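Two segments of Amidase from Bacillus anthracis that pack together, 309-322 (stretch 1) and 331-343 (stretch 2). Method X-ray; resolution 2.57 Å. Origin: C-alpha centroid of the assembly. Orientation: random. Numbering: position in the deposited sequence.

Stretch 1 (309-322) GLKGKKIGLLFSVD
Stretch 2 331-343: VAEKIRKDLQDAG

What fills the apolar centre? Leu339 (chi1 m, chi2 t) leaves the helix sideways, but its end reaches the strand side: CD2 lies 3.7 Å from CD1 of Leu310 (m, t), and CD1 lies 4.3 Å from CG2 of Ile315 (m, p). CD1 of Leu310 also meets CB of Ala342 at 3.7 Å, so dispersion and water exclusion hold this patch together.

How do the backbones run? The strand through Ile315 and Leu317 runs nearly antiparallel to the helix that carries Ala332 to Leu339, at 170°, with a closest approach of the axes of 10.7 Å. CA atoms pair Leu317 with Arg336 at 8.6 Å and Val321 with Ala332 at 5.7 Å.

What packs against the N-terminal part of this helical stretch? Phe319 (chi1 p, chi2 -88°) sets CZ 3.6 Å from CG2 of Ile335 (m, t) and CE2 3.9 Å from CB of Ala332. Beyond it, CG2 of Val321 (t) covers one guanidinium face of Arg336 (m, t, m), 3.4 Å from NE.

Where is the polar edge? A type II turn, Leu310 to Lys313, meets the Schellman motif ending the helix. Gly312 N donates to Gly343 O at 3.0 Å and 162°; Lys311 CA adds a CA-H...O contact to Gly343 O at 3.3 Å. Both glycines have positive phi (101° and 96°), where a CB would jam against the preceding carbonyl.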

# COMPACT_ATOMS: atom_id res chain seq x y z
N GLY A 309 -3.34 12.87 21.13
CA GLY A 309 -2.19 13.19 20.30
C GLY A 309 -2.42 14.40 19.42
O GLY A 309 -1.48 14.92 18.83
N LEU A 310 -3.67 14.85 19.33
CA LEU A 310 -4.01 16.03 18.55
C LEU A 310 -4.10 17.27 19.43
O LEU A 310 -4.26 18.38 18.93
CB LEU A 310 -5.33 15.82 17.81
CG LEU A 310 -5.25 15.02 16.50
CD1 LEU A 310 -6.62 14.90 15.86
CD2 LEU A 310 -4.27 15.67 15.55
N LYS A 311 -3.99 17.07 20.74
CA LYS A 311 -4.08 18.17 21.69
C LYS A 311 -2.88 19.11 21.57
O LYS A 311 -1.78 18.78 22.01
CB LYS A 311 -4.19 17.64 23.12
N GLY A 312 -3.10 20.27 20.97
CA GLY A 312 -2.06 21.27 20.82
C GLY A 312 -1.43 21.30 19.44
O GLY A 312 -0.66 22.20 19.12
N LYS A 313 -1.76 20.30 18.62
CA LYS A 313 -1.20 20.21 17.28
C LYS A 313 -1.82 21.24 16.34
O LYS A 313 -3.01 21.54 16.43
CB LYS A 313 -1.41 18.80 16.71
CG LYS A 313 -0.75 17.70 17.53
CD LYS A 313 0.76 17.87 17.58
CE LYS A 313 1.42 16.72 18.33
NZ LYS A 313 0.95 16.61 19.73
N LYS A 314 -1.00 21.77 15.44
CA LYS A 314 -1.46 22.76 14.47
C LYS A 314 -1.54 22.16 13.07
O LYS A 314 -0.54 22.11 12.35
CB LYS A 314 -0.52 23.97 14.46
CG LYS A 314 -0.18 24.50 15.84
CD LYS A 314 0.77 25.69 15.75
CE LYS A 314 1.32 26.07 17.12
NZ LYS A 314 2.13 24.97 17.70
N ILE A 315 -2.72 21.69 12.70
CA ILE A 315 -2.92 21.05 11.40
C ILE A 315 -3.42 22.04 10.36
O ILE A 315 -4.45 22.69 10.54
CB ILE A 315 -3.91 19.87 11.49
CG1 ILE A 315 -3.33 18.73 12.33
CG2 ILE A 315 -4.24 19.36 10.10
CD1 ILE A 315 -3.65 18.82 13.80
N GLY A 316 -2.69 22.15 9.25
CA GLY A 316 -3.08 23.02 8.16
C GLY A 316 -3.93 22.30 7.13
O GLY A 316 -3.51 21.30 6.55
N LEU A 317 -5.14 22.81 6.91
CA LEU A 317 -6.07 22.19 5.99
C LEU A 317 -5.71 22.47 4.53
O LEU A 317 -5.36 23.59 4.17
CB LEU A 317 -7.50 22.67 6.26
CG LEU A 317 -8.32 21.93 7.32
CD1 LEU A 317 -7.68 22.01 8.70
CD2 LEU A 317 -9.74 22.47 7.35
N LEU A 318 -5.79 21.43 3.70
CA LEU A 318 -5.52 21.57 2.27
C LEU A 318 -6.81 21.48 1.47
O LEU A 318 -6.78 21.29 0.25
CB LEU A 318 -4.53 20.50 1.81
CG LEU A 318 -3.18 20.49 2.53
CD1 LEU A 318 -2.24 19.46 1.91
CD2 LEU A 318 -2.56 21.87 2.51
N PHE A 319 -7.94 21.62 2.16
CA PHE A 319 -9.24 21.58 1.51
C PHE A 319 -10.18 22.62 2.12
O PHE A 319 -10.01 23.02 3.27
CB PHE A 319 -9.86 20.18 1.62
CG PHE A 319 -10.16 19.76 3.03
CD1 PHE A 319 -9.20 19.11 3.79
CD2 PHE A 319 -11.41 19.99 3.59
CE1 PHE A 319 -9.48 18.72 5.09
CE2 PHE A 319 -11.69 19.60 4.88
CZ PHE A 319 -10.73 18.96 5.63
N SER A 320 -11.16 23.05 1.34
CA SER A 320 -12.16 24.00 1.81
C SER A 320 -13.56 23.39 1.74
O SER A 320 -13.97 22.89 0.70
CB SER A 320 -12.10 25.29 1.00
OG SER A 320 -12.20 25.03 -0.39
N VAL A 321 -14.27 23.43 2.86
CA VAL A 321 -15.60 22.83 2.96
C VAL A 321 -16.61 23.56 2.08
O VAL A 321 -17.45 22.92 1.44
CB VAL A 321 -16.10 22.83 4.42
CG1 VAL A 321 -17.47 22.19 4.52
CG2 VAL A 321 -15.11 22.11 5.32
N ASP A 322 -16.53 24.88 2.05
CA ASP A 322 -17.48 25.70 1.30
C ASP A 322 -17.38 25.46 -0.20
O ASP A 322 -18.39 25.46 -0.90
CB ASP A 322 -17.26 27.18 1.61
N VAL A 331 -18.86 15.18 4.71
CA VAL A 331 -17.67 14.47 5.15
C VAL A 331 -16.55 15.43 5.51
O VAL A 331 -15.90 15.29 6.55
CB VAL A 331 -17.17 13.49 4.07
CG1 VAL A 331 -15.95 12.72 4.57
CG2 VAL A 331 -18.28 12.53 3.68
N ALA A 332 -16.33 16.43 4.65
CA ALA A 332 -15.28 17.42 4.87
C ALA A 332 -15.54 18.24 6.13
O ALA A 332 -14.61 18.60 6.84
CB ALA A 332 -15.17 18.33 3.66
N GLU A 333 -16.82 18.52 6.39
CA GLU A 333 -17.20 19.29 7.57
C GLU A 333 -16.93 18.51 8.85
O GLU A 333 -16.55 19.08 9.87
CB GLU A 333 -18.67 19.69 7.49
N LYS A 334 -17.14 17.20 8.79
CA LYS A 334 -16.92 16.34 9.96
C LYS A 334 -15.43 16.20 10.26
O LYS A 334 -15.04 15.99 11.41
CB LYS A 334 -17.55 14.97 9.74
CG LYS A 334 -17.57 14.09 10.98
CD LYS A 334 -18.20 12.74 10.70
CE LYS A 334 -18.24 11.88 11.96
NZ LYS A 334 -16.88 11.66 12.53
N ILE A 335 -14.61 16.31 9.22
CA ILE A 335 -13.16 16.25 9.38
C ILE A 335 -12.68 17.41 10.26
O ILE A 335 -11.89 17.20 11.18
CB ILE A 335 -12.43 16.30 8.03
CG1 ILE A 335 -12.75 15.04 7.21
CG2 ILE A 335 -10.93 16.41 8.23
CD1 ILE A 335 -12.04 14.99 5.87
N ARG A 336 -13.16 18.61 9.96
CA ARG A 336 -12.81 19.79 10.76
C ARG A 336 -13.28 19.63 12.20
O ARG A 336 -12.55 19.95 13.14
CB ARG A 336 -13.42 21.05 10.15
CG ARG A 336 -12.90 21.40 8.77
CD ARG A 336 -13.23 22.84 8.40
NE ARG A 336 -14.66 23.12 8.50
CZ ARG A 336 -15.22 24.28 8.18
NH1 ARG A 336 -16.53 24.44 8.30
NH2 ARG A 336 -14.47 25.27 7.73
N LYS A 337 -14.51 19.15 12.36
CA LYS A 337 -15.10 18.96 13.68
C LYS A 337 -14.28 17.99 14.52
O LYS A 337 -13.91 18.30 15.65
CB LYS A 337 -16.54 18.46 13.56
CG LYS A 337 -17.18 18.10 14.89
CD LYS A 337 -18.61 17.61 14.71
CE LYS A 337 -19.20 17.12 16.02
NZ LYS A 337 -19.21 18.18 17.06
N ASP A 338 -13.99 16.82 13.95
CA ASP A 338 -13.23 15.79 14.65
C ASP A 338 -11.83 16.26 15.02
O ASP A 338 -11.29 15.88 16.06
CB ASP A 338 -13.15 14.52 13.81
CG ASP A 338 -14.50 13.83 13.66
OD1 ASP A 338 -15.33 13.94 14.58
OD2 ASP A 338 -14.73 13.19 12.61
N LEU A 339 -11.24 17.09 14.17
CA LEU A 339 -9.93 17.67 14.46
C LEU A 339 -10.03 18.68 15.59
O LEU A 339 -9.18 18.72 16.48
CB LEU A 339 -9.34 18.32 13.21
CG LEU A 339 -8.83 17.38 12.12
CD1 LEU A 339 -8.31 18.17 10.92
CD2 LEU A 339 -7.76 16.45 12.66
N GLN A 340 -11.07 19.51 15.55
CA GLN A 340 -11.31 20.50 16.59
C GLN A 340 -11.75 19.84 17.89
O GLN A 340 -11.33 20.24 18.98
CB GLN A 340 -12.37 21.51 16.14
CG GLN A 340 -11.90 22.47 15.06
CD GLN A 340 -13.01 23.35 14.54
OE1 GLN A 340 -14.19 23.03 14.69
NE2 GLN A 340 -12.65 24.47 13.94
N ASP A 341 -12.59 18.81 17.78
CA ASP A 341 -13.11 18.10 18.94
C ASP A 341 -12.00 17.38 19.69
O ASP A 341 -12.09 17.16 20.89
CB ASP A 341 -14.20 17.11 18.52
CG ASP A 341 -15.35 17.06 19.50
OD1 ASP A 341 -16.51 17.01 19.04
OD2 ASP A 341 -15.10 17.08 20.73
N ALA A 342 -10.94 17.02 18.96
CA ALA A 342 -9.79 16.36 19.56
C ALA A 342 -8.86 17.39 20.20
O ALA A 342 -7.97 17.03 20.98
CB ALA A 342 -9.04 15.55 18.52
N GLY A 343 -9.07 18.66 19.87
CA GLY A 343 -8.31 19.74 20.47
C GLY A 343 -7.13 20.19 19.63
O GLY A 343 -6.01 20.30 20.13